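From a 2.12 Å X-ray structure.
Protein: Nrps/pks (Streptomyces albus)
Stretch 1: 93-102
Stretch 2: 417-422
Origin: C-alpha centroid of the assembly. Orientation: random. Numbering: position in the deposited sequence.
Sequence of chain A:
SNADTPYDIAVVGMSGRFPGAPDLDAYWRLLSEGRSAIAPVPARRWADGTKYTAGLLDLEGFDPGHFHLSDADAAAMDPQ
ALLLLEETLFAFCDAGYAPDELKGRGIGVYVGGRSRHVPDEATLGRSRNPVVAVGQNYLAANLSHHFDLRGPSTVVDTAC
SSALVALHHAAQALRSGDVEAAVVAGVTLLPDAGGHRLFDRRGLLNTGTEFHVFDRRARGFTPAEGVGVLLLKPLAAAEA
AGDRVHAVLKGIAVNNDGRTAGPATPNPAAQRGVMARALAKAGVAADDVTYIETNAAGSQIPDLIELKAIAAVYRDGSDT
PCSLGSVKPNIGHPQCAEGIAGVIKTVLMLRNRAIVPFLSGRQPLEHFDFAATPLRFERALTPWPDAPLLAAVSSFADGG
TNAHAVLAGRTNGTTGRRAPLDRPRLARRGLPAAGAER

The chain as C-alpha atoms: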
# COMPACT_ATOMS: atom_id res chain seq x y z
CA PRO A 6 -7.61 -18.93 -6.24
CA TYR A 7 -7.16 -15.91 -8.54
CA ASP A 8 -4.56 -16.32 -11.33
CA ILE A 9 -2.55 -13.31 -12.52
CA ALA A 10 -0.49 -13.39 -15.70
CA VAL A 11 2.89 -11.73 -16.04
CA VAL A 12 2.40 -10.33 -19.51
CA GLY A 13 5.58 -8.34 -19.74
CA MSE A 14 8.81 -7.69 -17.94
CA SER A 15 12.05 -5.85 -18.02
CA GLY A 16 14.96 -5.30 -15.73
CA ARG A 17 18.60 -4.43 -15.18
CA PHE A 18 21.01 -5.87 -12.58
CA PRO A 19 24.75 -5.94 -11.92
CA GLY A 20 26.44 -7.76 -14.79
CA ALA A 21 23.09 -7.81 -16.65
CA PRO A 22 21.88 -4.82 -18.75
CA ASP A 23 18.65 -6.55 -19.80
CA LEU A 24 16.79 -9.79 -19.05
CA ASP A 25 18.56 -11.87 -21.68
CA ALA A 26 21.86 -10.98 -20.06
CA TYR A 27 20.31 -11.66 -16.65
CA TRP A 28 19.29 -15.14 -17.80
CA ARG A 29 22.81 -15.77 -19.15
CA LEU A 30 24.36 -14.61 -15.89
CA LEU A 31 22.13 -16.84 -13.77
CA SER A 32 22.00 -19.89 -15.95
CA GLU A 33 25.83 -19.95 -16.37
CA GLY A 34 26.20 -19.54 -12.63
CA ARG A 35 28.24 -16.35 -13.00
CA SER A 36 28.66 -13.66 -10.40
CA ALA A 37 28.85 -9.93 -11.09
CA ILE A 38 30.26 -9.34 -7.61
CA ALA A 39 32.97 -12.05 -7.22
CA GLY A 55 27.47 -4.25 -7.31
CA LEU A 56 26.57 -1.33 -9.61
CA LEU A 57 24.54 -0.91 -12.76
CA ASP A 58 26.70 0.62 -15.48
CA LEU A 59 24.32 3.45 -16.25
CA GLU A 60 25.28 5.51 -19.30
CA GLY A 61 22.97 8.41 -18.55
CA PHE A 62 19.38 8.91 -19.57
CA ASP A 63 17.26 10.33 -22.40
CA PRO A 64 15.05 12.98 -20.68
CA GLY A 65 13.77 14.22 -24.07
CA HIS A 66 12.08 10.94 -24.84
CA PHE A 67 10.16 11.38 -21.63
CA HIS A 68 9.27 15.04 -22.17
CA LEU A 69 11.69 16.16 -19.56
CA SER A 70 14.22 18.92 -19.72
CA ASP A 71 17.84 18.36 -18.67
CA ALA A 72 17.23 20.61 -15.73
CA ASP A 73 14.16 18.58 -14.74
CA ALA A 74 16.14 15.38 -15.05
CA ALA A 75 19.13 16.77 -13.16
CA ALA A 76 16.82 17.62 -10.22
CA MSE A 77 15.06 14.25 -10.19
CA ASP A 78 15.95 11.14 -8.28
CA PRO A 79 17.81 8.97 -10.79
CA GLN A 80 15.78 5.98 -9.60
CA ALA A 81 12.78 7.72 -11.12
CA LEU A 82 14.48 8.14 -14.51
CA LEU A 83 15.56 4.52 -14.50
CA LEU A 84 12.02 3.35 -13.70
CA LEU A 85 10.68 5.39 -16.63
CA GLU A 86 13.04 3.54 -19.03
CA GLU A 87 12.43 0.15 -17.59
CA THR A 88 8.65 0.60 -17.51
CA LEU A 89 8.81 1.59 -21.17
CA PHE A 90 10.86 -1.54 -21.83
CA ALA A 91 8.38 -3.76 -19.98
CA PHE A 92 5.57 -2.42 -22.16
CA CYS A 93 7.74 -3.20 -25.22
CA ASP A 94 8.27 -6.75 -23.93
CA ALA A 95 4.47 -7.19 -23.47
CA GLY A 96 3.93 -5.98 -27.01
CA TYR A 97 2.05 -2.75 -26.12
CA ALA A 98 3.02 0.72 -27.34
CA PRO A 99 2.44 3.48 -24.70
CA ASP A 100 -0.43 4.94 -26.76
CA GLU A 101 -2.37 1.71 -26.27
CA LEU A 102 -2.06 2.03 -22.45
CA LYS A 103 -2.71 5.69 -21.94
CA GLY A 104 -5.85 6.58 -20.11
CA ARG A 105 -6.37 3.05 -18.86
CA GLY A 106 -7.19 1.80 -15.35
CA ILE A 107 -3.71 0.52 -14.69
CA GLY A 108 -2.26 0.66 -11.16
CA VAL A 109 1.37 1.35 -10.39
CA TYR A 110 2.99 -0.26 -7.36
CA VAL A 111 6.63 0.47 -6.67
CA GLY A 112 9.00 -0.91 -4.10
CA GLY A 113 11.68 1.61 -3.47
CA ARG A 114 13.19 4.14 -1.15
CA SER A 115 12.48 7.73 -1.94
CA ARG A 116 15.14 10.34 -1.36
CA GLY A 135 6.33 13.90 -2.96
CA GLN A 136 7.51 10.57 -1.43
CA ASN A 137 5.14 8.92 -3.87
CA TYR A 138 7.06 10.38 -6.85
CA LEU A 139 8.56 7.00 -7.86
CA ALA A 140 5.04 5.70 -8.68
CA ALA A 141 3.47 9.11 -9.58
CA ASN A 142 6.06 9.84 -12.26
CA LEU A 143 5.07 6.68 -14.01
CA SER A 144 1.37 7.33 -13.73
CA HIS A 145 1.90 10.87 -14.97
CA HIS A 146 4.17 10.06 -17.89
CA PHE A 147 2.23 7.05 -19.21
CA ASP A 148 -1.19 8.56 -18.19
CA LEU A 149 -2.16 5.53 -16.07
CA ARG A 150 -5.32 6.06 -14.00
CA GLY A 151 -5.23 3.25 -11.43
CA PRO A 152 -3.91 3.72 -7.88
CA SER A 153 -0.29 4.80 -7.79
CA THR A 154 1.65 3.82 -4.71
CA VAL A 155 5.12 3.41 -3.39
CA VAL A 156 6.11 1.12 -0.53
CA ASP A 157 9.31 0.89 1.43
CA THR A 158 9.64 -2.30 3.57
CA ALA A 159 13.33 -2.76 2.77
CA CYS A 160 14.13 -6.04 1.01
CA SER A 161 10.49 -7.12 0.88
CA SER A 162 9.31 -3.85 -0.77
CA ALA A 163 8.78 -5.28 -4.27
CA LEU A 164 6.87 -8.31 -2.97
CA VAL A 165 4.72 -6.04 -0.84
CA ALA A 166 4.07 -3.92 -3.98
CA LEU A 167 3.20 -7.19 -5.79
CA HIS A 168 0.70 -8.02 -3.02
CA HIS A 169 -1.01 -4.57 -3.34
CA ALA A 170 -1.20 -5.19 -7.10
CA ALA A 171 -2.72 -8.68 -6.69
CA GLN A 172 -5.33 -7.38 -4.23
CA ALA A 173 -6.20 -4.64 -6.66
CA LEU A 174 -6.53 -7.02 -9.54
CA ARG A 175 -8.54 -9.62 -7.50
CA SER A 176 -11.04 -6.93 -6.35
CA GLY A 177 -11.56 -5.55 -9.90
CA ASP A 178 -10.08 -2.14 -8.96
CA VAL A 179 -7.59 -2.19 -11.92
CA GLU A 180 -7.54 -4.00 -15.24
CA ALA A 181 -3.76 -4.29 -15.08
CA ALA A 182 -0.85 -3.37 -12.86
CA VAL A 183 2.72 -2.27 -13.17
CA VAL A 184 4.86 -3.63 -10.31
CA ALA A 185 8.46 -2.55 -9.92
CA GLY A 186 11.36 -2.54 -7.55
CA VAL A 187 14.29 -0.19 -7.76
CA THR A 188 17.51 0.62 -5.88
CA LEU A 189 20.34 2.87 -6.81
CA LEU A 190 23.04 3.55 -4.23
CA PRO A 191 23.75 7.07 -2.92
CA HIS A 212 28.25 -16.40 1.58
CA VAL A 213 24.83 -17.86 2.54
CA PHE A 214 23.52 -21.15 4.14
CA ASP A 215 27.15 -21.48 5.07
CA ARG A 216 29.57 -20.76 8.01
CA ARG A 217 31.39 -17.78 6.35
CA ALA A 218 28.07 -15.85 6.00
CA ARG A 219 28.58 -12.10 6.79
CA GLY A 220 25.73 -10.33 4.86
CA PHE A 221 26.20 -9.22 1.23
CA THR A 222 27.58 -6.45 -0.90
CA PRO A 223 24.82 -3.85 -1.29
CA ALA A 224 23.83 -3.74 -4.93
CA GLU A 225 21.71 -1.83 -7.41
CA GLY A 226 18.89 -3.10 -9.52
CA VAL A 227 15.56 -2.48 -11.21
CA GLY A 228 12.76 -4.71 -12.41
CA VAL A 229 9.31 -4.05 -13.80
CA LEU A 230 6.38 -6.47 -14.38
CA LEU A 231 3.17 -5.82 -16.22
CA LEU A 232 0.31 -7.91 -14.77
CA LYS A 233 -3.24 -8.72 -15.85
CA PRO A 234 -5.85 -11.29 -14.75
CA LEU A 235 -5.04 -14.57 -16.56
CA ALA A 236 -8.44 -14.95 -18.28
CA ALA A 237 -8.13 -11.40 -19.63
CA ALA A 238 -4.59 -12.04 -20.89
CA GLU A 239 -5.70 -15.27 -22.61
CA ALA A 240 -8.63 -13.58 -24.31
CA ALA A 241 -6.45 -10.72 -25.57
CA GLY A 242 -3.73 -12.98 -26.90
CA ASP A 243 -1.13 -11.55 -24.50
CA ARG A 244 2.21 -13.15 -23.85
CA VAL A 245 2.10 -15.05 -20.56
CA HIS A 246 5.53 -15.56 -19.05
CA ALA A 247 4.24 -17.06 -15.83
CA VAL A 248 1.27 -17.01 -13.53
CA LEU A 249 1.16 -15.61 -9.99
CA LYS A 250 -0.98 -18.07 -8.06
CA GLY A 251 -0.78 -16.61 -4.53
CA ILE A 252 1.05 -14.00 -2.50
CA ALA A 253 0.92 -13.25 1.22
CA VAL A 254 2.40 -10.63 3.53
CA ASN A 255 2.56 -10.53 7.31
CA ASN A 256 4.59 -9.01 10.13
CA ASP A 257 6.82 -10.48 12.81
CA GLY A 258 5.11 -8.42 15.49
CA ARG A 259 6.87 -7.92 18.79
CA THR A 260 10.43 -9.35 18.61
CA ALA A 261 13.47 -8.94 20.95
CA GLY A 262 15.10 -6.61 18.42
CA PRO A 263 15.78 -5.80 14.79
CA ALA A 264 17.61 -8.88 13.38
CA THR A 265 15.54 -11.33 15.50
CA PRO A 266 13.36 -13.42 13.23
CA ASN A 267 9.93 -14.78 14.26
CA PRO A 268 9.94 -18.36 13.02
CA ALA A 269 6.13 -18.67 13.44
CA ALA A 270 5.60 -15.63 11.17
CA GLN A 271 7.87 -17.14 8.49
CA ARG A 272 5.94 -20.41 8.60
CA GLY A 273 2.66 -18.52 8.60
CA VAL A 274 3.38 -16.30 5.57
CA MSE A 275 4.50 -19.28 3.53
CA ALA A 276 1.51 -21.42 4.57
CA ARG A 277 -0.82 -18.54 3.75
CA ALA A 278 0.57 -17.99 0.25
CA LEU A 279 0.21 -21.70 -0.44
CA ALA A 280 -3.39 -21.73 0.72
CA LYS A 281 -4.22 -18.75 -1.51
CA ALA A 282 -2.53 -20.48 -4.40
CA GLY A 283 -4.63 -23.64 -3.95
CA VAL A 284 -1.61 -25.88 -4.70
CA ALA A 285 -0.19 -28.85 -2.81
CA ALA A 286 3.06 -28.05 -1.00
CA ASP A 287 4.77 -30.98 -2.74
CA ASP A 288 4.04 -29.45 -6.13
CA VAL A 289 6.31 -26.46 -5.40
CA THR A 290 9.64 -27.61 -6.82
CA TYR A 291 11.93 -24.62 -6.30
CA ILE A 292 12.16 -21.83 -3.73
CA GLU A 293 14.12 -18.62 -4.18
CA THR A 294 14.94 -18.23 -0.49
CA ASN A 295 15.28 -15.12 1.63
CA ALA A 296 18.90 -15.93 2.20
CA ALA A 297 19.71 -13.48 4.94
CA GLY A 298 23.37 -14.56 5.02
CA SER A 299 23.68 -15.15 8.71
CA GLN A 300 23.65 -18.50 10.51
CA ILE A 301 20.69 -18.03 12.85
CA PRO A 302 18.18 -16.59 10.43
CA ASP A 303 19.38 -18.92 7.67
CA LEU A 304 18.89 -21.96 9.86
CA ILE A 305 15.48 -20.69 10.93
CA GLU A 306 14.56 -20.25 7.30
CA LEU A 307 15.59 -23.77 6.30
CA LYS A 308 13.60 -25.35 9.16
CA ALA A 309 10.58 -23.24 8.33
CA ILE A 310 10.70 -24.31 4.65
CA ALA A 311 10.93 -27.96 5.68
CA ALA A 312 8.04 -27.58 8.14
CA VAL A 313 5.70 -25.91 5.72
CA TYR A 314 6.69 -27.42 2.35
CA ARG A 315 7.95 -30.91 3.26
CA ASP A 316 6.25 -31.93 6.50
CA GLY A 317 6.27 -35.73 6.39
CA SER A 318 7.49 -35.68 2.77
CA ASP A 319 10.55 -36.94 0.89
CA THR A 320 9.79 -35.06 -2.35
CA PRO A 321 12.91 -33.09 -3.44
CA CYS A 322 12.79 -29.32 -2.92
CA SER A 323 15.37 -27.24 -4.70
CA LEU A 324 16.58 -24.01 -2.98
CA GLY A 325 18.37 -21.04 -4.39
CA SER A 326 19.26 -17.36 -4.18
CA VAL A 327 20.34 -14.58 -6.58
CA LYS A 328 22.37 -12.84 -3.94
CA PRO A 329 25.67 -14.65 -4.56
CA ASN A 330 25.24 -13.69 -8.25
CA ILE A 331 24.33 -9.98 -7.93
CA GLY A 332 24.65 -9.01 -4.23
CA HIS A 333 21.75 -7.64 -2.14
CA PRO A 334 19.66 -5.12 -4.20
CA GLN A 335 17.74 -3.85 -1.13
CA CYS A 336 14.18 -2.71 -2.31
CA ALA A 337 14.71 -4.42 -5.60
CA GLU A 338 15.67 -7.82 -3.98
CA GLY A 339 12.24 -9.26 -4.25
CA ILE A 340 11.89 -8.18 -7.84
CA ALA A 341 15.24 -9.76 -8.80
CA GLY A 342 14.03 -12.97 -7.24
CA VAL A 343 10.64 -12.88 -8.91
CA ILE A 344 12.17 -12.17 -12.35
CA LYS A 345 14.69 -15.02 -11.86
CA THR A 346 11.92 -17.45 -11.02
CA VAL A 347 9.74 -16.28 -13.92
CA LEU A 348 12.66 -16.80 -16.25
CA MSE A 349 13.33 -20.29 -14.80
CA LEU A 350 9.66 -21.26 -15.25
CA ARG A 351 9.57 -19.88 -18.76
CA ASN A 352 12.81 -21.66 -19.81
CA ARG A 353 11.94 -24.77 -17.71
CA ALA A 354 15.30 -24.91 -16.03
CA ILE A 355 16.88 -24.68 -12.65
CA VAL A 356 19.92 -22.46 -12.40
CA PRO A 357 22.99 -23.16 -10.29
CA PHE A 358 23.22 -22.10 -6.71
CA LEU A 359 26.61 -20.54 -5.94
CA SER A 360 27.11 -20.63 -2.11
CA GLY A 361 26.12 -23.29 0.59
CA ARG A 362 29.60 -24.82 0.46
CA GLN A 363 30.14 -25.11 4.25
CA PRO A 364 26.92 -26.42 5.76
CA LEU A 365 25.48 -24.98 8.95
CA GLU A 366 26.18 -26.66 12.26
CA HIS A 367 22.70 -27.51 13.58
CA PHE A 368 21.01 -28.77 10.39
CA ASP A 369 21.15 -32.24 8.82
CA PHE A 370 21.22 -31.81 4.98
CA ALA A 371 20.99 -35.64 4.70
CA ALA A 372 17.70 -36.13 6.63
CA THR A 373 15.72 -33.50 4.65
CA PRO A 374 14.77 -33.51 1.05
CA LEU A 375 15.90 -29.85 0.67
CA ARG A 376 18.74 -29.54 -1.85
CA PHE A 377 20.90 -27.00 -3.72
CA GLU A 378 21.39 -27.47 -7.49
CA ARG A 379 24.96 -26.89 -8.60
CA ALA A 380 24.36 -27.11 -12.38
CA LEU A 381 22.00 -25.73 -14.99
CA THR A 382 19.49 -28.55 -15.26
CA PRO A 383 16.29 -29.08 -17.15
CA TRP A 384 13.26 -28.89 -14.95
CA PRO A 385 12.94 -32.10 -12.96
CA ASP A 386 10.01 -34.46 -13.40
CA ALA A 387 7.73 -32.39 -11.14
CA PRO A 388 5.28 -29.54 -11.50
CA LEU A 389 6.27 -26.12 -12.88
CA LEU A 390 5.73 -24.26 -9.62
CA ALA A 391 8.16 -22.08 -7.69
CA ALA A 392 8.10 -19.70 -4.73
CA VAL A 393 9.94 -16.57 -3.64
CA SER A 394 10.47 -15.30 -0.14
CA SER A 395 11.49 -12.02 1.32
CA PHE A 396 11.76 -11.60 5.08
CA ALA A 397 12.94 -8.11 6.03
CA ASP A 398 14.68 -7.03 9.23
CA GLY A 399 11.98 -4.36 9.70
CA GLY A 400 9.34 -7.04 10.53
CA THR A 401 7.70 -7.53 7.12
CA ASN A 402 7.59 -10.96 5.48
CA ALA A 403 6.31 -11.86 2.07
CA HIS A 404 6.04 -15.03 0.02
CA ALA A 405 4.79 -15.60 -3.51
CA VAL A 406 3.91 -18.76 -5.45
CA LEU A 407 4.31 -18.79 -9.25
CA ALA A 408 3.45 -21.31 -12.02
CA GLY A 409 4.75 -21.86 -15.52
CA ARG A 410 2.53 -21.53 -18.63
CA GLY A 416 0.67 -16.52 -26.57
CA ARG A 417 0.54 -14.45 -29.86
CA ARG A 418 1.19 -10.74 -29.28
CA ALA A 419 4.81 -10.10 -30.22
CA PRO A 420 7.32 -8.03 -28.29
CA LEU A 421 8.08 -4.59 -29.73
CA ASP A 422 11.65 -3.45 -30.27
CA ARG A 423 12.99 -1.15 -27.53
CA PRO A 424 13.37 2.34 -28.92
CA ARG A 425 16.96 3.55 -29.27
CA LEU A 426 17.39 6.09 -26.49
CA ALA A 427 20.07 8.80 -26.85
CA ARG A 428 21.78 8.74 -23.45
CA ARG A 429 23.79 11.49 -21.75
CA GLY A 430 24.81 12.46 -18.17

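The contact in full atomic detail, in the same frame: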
# COMPACT_ATOMS: atom_id res chain seq x y z
N CYS A 93 7.15 -2.60 -24.01
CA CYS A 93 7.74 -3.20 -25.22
C CYS A 93 7.73 -4.73 -25.15
O CYS A 93 7.28 -5.39 -26.09
CB CYS A 93 9.18 -2.74 -25.39
SG CYS A 93 9.18 -0.97 -25.83
N ASP A 94 8.20 -5.28 -24.05
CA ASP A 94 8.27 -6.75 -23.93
C ASP A 94 6.87 -7.38 -24.02
O ASP A 94 6.72 -8.46 -24.58
CB ASP A 94 8.89 -7.13 -22.60
CG ASP A 94 8.92 -8.66 -22.37
OD1 ASP A 94 9.68 -9.32 -23.09
OD2 ASP A 94 8.20 -9.16 -21.48
N ALA A 95 5.85 -6.72 -23.45
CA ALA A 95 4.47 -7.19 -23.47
C ALA A 95 3.81 -7.03 -24.83
O ALA A 95 2.74 -7.58 -25.08
CB ALA A 95 3.62 -6.42 -22.45
N GLY A 96 4.44 -6.24 -25.69
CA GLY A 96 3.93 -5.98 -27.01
C GLY A 96 2.96 -4.83 -27.08
O GLY A 96 2.23 -4.73 -28.06
N TYR A 97 2.97 -3.91 -26.11
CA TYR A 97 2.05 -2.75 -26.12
C TYR A 97 2.87 -1.48 -26.33
O TYR A 97 3.88 -1.28 -25.66
CB TYR A 97 1.25 -2.60 -24.80
CG TYR A 97 0.18 -3.61 -24.62
CD1 TYR A 97 0.45 -4.82 -24.00
CD2 TYR A 97 -1.09 -3.39 -25.12
CE1 TYR A 97 -0.54 -5.80 -23.88
CE2 TYR A 97 -2.11 -4.33 -24.99
CZ TYR A 97 -1.83 -5.55 -24.39
OH TYR A 97 -2.81 -6.49 -24.29
N ALA A 98 2.43 -0.62 -27.23
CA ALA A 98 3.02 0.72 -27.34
C ALA A 98 2.35 1.57 -26.23
O ALA A 98 1.23 1.30 -25.84
CB ALA A 98 2.74 1.33 -28.73
N PRO A 99 3.02 2.61 -25.75
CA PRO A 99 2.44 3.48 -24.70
C PRO A 99 1.07 4.05 -25.05
O PRO A 99 0.21 4.18 -24.17
CB PRO A 99 3.46 4.62 -24.58
CG PRO A 99 4.74 3.98 -24.97
CD PRO A 99 4.37 3.05 -26.11
N ASP A 100 0.87 4.44 -26.31
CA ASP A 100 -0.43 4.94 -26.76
C ASP A 100 -1.58 3.96 -26.54
O ASP A 100 -2.69 4.38 -26.36
CB ASP A 100 -0.41 5.29 -28.26
CG ASP A 100 0.08 6.69 -28.52
OD1 ASP A 100 0.53 7.38 -27.56
OD2 ASP A 100 0.03 7.11 -29.70
N GLU A 101 -1.32 2.67 -26.58
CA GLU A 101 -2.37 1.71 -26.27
C GLU A 101 -2.71 1.64 -24.76
O GLU A 101 -3.70 1.01 -24.40
CB GLU A 101 -1.94 0.31 -26.69
CG GLU A 101 -1.70 0.12 -28.19
CD GLU A 101 -1.22 -1.31 -28.52
OE1 GLU A 101 -2.09 -2.21 -28.68
OE2 GLU A 101 0.02 -1.56 -28.58
N LEU A 102 -1.87 2.19 -23.89
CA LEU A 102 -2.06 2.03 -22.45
C LEU A 102 -2.53 3.33 -21.81
O LEU A 102 -3.04 3.37 -20.69
CB LEU A 102 -0.78 1.52 -21.81
CG LEU A 102 -0.36 0.12 -22.24
CD1 LEU A 102 0.85 -0.32 -21.48
CD2 LEU A 102 -1.43 -0.92 -22.02
N ARG A 417 0.21 -15.21 -28.61
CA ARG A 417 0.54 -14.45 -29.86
C ARG A 417 0.20 -12.92 -29.91
O ARG A 417 -0.69 -12.47 -30.64
CB ARG A 417 -0.10 -15.16 -31.06
CG ARG A 417 -1.59 -15.44 -30.92
CD ARG A 417 -2.30 -15.59 -32.27
NE ARG A 417 -3.45 -16.50 -32.22
CZ ARG A 417 -4.38 -16.64 -33.17
NH1 ARG A 417 -5.38 -17.52 -33.00
NH2 ARG A 417 -4.35 -15.92 -34.29
N ARG A 418 0.90 -12.15 -29.09
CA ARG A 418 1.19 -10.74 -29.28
C ARG A 418 2.71 -10.79 -29.26
O ARG A 418 3.30 -11.56 -28.53
CB ARG A 418 0.71 -9.91 -28.10
CG ARG A 418 0.42 -8.45 -28.38
CD ARG A 418 -0.17 -7.74 -27.18
NE ARG A 418 -1.43 -7.06 -27.49
CZ ARG A 418 -1.57 -5.79 -27.90
NH1 ARG A 418 -2.78 -5.32 -28.11
NH2 ARG A 418 -0.54 -4.96 -28.11
N ALA A 419 3.37 -10.00 -30.09
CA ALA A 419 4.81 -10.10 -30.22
C ALA A 419 5.44 -8.94 -29.48
O ALA A 419 4.91 -7.85 -29.50
CB ALA A 419 5.19 -10.02 -31.70
N PRO A 420 6.62 -9.15 -28.89
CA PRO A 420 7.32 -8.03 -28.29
C PRO A 420 7.66 -6.92 -29.29
O PRO A 420 7.94 -7.21 -30.43
CB PRO A 420 8.59 -8.68 -27.72
CG PRO A 420 8.79 -9.96 -28.48
CD PRO A 420 7.45 -10.37 -29.01
N LEU A 421 7.60 -5.66 -28.88
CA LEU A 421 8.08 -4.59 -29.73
C LEU A 421 9.56 -4.44 -29.48
O LEU A 421 10.03 -4.71 -28.37
CB LEU A 421 7.34 -3.28 -29.42
CG LEU A 421 5.83 -3.41 -29.50
CD1 LEU A 421 5.12 -2.12 -29.13
CD2 LEU A 421 5.43 -3.78 -30.91
N ASP A 422 10.29 -3.99 -30.49
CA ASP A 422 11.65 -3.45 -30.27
C ASP A 422 11.69 -2.27 -29.25
O ASP A 422 10.84 -1.38 -29.27
CB ASP A 422 12.21 -2.90 -31.60
CG ASP A 422 12.61 -4.01 -32.60
OD1 ASP A 422 12.96 -5.15 -32.19
OD2 ASP A 422 12.59 -3.69 -33.81
O HOH W 1 2.49 -6.37 -30.42

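The guanidinium of Arg418 is engaged on its face and its edge at once: it lies flat on the ring of Tyr97, centres 3.7 Å apart and planes at 14°, while groups near its own plane accept its hydrogens. CZ of Arg418 sits 3.7 Å from the centroid of the Tyr97 ring, 28° off the ring normal, a cation-pi arrangement, and CD of Arg418 adds a CH-pi contact at 4.2 Å from the same centroid. Stacking leaves the N-H bonds, which lie in the guanidinium plane, free to point outward. NH2 of Arg418 donates to Gly96 O at 2.8 Å and to Glu101 OE1 at 3.2 Å; NH1 of Arg418 also reaches Glu101 OE1 at 3.2 Å, and a weak bond runs from Arg418 NH2 to Glu101 OE2 at 3.5 Å. The hydrogen bonds to Glu101 belong to a salt bridge, so charge, pi face and a backbone carbonyl all meet at one side chain.

Arg418 reaches this site with chi1 and chi2 both t and chi3 between wells at -126°, its CA-to-CB bond directed toward stretch 1. The CA-to-CB bond of Tyr97 points away, yet the end of its side chain comes nearer and presents a face to the arginine; its OH is hydrogen-bonded elsewhere in the structure. Glu101 is steadied from its own stretch, because Ala98 N donates to Glu101 OE2 at 2.9 Å.

The second anchor is backbone to backbone. The helix entering stretch 1 gives way at Gly96, which has positive phi (87°) in a Schellman motif. Cys93 O accepts from Gly96 N at 3.0 Å and, across the contact, from Leu421 N at 2.8 Å, with an N-H...O angle of 154°; Pro420 CA approaches the same Cys93 O at 3.4 Å in a CA-H...O contact. Thus a carbonyl in the last turn of the helix also ties down the irregular, extended second stretch.

Glycine suits position 96 twice over. At these backbone angles a CB would be jammed against the preceding carbonyl, and an ideal CB would also lie 2.6 Å from Ala419 O, a clash. Without one, Gly96 CA comes to 3.3 Å from Ala419 O and the backbones pack closely, with Gly96 CA and Pro420 CA 4.2 Å apart. One water bridges the two stretches here, donating to Gly96 O (2.9 Å) and Ala419 O (3.0 Å).

Leu421 supplies the apolar part. With chi1 m and chi2 t, it lays CD1 3.6 Å from Tyr97 C and 4.2 Å from Ala98 CB, while its CB lies 4.5 Å from Cys93 CB; the two side-chain contacts are loose, and the tighter approach is to the backbone. Pro420 rests its CB 3.7 Å from Asp94 O, and its ring leaves it no amide hydrogen to satisfy. Altogether 469 Å² is buried between the stretches, both sides summed, with Arg418 and Leu421 the most extensively covered; Cys93 and Gly96 are buried in the whole structure.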